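Local structure of GCN5-related N-acetyltransferase (Kribbella flavida, 4MY0) at residues A66-F71 with K114-S119. The protein probably transfers an acetyl group from acetyl-CoA to amino groups of aminoglycosides. Numbering follows the deposited sequence.
Sequences ARIWDF and KGMPIS
Selenomethionine M116 reaches strand 61-75 with the last two atoms of its side chain, bridging I68 and D70. CE lies 3.9 Å from D70 CB and equally near D70 CA, so the methyl rests against the base of that side chain, while SE stands 4.4 Å from I68 CG2, a looser apolar touch by the CG2 methyl. Torsions account for the reach: CG of M116 lies anti to the carbonyl carbon (chi1 -63°), and the chain then runs extended through SE, carrying CE most of the way across the 8.5 Å between the CA atoms of M116 and D70. The carboxylate of D70 is directed differently. With CG set between the backbone N and the carbonyl carbon (chi1 51°), it leads away from M116, and OD1 forms a salt bridge with R52, whose NE also binds I68 O.

Both segments belong to the first GNAT domain. Strand 78-90, whose end carries acetyl-CoA-binding V88 and V90, helix 99-113 and the parallel strand 118-121 form the beta-alpha-beta unit of the GNAT fold; M116 sits in the turn from helix to strand. A Schellman motif ends the helix: M116 N bonds to S111 O and G115 N to R112 O, with G115 at positive phi. I68 also packs on R110 and S111 of this helix, and M116 on A83 of strand 78-90. At the point of contact strand 61-75 makes an inverse gamma turn centred on D70, with a weak bond of 3.1 Å from F71 N to W69 O.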
loop_
_atom_site.group_PDB
_atom_site.type_symbol
_atom_site.label_atom_id
_atom_site.label_comp_id
_atom_site.label_asym_id
_atom_site.label_seq_id
_atom_site.Cartn_x
_atom_site.Cartn_y
_atom_site.Cartn_z
ATOM N N ALA C 66 30.723 -5.256 21.537
ATOM C CA ALA C 66 29.638 -4.534 22.192
ATOM C C ALA C 66 30.238 -3.330 22.870
ATOM O O ALA C 66 31.411 -3.354 23.275
ATOM C CB ALA C 66 28.942 -5.408 23.221
ATOM N N ARG C 67 29.463 -2.261 22.990
ATOM C CA ARG C 67 29.965 -1.084 23.689
ATOM C C ARG C 67 29.030 -0.626 24.805
ATOM O O ARG C 67 27.851 -1.001 24.854
ATOM C CB ARG C 67 30.294 0.055 22.711
ATOM C CG ARG C 67 29.115 0.588 21.939
ATOM C CD ARG C 67 29.557 1.338 20.677
ATOM N NE ARG C 67 28.638 1.062 19.576
ATOM C CZ ARG C 67 27.611 1.836 19.234
ATOM N NH1 ARG C 67 26.835 1.478 18.224
ATOM N NH2 ARG C 67 27.359 2.967 19.892
ATOM N N ILE C 68 29.580 0.175 25.708
ATOM C CA ILE C 68 28.863 0.627 26.884
ATOM C C ILE C 68 28.781 2.151 26.917
ATOM O O ILE C 68 29.802 2.814 27.055
ATOM C CB ILE C 68 29.607 0.159 28.149
ATOM C CG1 ILE C 68 29.787 -1.355 28.124
ATOM C CG2 ILE C 68 28.868 0.583 29.425
ATOM C CD1 ILE C 68 30.613 -1.863 29.280
ATOM N N TRP C 69 27.572 2.703 26.803
ATOM C CA TRP C 69 27.381 4.140 27.021
ATOM C C TRP C 69 27.445 4.447 28.507
ATOM O O TRP C 69 26.837 3.728 29.318
ATOM C CB TRP C 69 26.008 4.593 26.510
ATOM C CG TRP C 69 25.885 4.710 25.027
ATOM C CD1 TRP C 69 25.332 3.798 24.176
ATOM C CD2 TRP C 69 26.292 5.820 24.220
ATOM N NE1 TRP C 69 25.387 4.265 22.886
ATOM C CE2 TRP C 69 25.969 5.507 22.887
ATOM C CE3 TRP C 69 26.903 7.046 24.497
ATOM C CZ2 TRP C 69 26.238 6.379 21.830
ATOM C CZ3 TRP C 69 27.174 7.908 23.452
ATOM C CH2 TRP C 69 26.838 7.577 22.138
ATOM N N ASP C 70 28.156 5.516 28.868
ATOM C CA ASP C 70 28.203 5.992 30.250
ATOM C C ASP C 70 27.027 6.934 30.517
ATOM O O ASP C 70 27.185 8.156 30.546
ATOM C CB ASP C 70 29.535 6.703 30.532
ATOM C CG ASP C 70 29.858 7.773 29.499
ATOM O OD1 ASP C 70 29.428 7.626 28.330
ATOM O OD2 ASP C 70 30.537 8.762 29.861
ATOM N N PHE C 71 25.838 6.365 30.693
ATOM C CA PHE C 71 24.638 7.177 30.908
ATOM C C PHE C 71 24.411 7.420 32.384
ATOM O O PHE C 71 25.085 6.835 33.226
ATOM C CB PHE C 71 23.399 6.436 30.416
ATOM C CG PHE C 71 23.258 6.365 28.921
ATOM C CD1 PHE C 71 23.520 7.469 28.122
ATOM C CD2 PHE C 71 22.817 5.189 28.323
ATOM C CE1 PHE C 71 23.359 7.396 26.736
ATOM C CE2 PHE C 71 22.650 5.101 26.943
ATOM C CZ PHE C 71 22.931 6.208 26.146
ATOM N N LYS C 114 33.166 -0.436 36.726
ATOM C CA LYS C 114 33.090 1.013 36.552
ATOM C C LYS C 114 32.061 1.707 37.450
ATOM O O LYS C 114 31.808 2.898 37.293
ATOM C CB LYS C 114 32.815 1.355 35.079
ATOM C CG LYS C 114 34.088 1.537 34.274
ATOM C CD LYS C 114 33.817 1.582 32.785
ATOM C CE LYS C 114 35.126 1.745 32.035
ATOM N NZ LYS C 114 35.899 2.922 32.522
ATOM N N GLY C 115 31.464 0.968 38.379
ATOM C CA GLY C 115 30.579 1.566 39.364
ATOM C C GLY C 115 29.147 1.828 38.929
ATOM O O GLY C 115 28.426 2.559 39.601
HETATM N N MSE C 116 28.713 1.237 37.823
HETATM C CA MSE C 116 27.326 1.432 37.410
HETATM C C MSE C 116 26.431 0.354 38.035
HETATM O O MSE C 116 26.615 -0.840 37.796
HETATM C CB MSE C 116 27.206 1.486 35.875
HETATM C CG MSE C 116 27.969 2.686 35.272
HETATM SE SE MSE C 116 28.621 2.344 33.460
HETATM C CE MSE C 116 29.737 3.934 33.216
ATOM N N PRO C 117 25.461 0.779 38.852
ATOM C CA PRO C 117 24.618 -0.185 39.572
ATOM C C PRO C 117 23.467 -0.748 38.723
ATOM O O PRO C 117 22.807 -1.701 39.151
ATOM C CB PRO C 117 24.067 0.646 40.732
ATOM C CG PRO C 117 23.966 2.052 40.153
ATOM C CD PRO C 117 25.173 2.176 39.237
ATOM N N ILE C 118 23.223 -0.184 37.541
ATOM C CA ILE C 118 22.194 -0.726 36.667
ATOM C C ILE C 118 22.633 -0.655 35.206
ATOM O O ILE C 118 23.579 0.059 34.854
ATOM C CB ILE C 118 20.852 0.040 36.784
ATOM C CG1 ILE C 118 21.051 1.511 36.412
ATOM C CG2 ILE C 118 20.234 -0.111 38.184
ATOM C CD1 ILE C 118 19.753 2.340 36.407
ATOM N N SER C 119 21.919 -1.380 34.358
ATOM C CA SER C 119 22.231 -1.427 32.938
ATOM C C SER C 119 20.933 -1.535 32.140
ATOM O O SER C 119 19.983 -2.186 32.578
ATOM C CB SER C 119 23.152 -2.622 32.649
ATOM O OG SER C 119 23.371 -2.777 31.262
#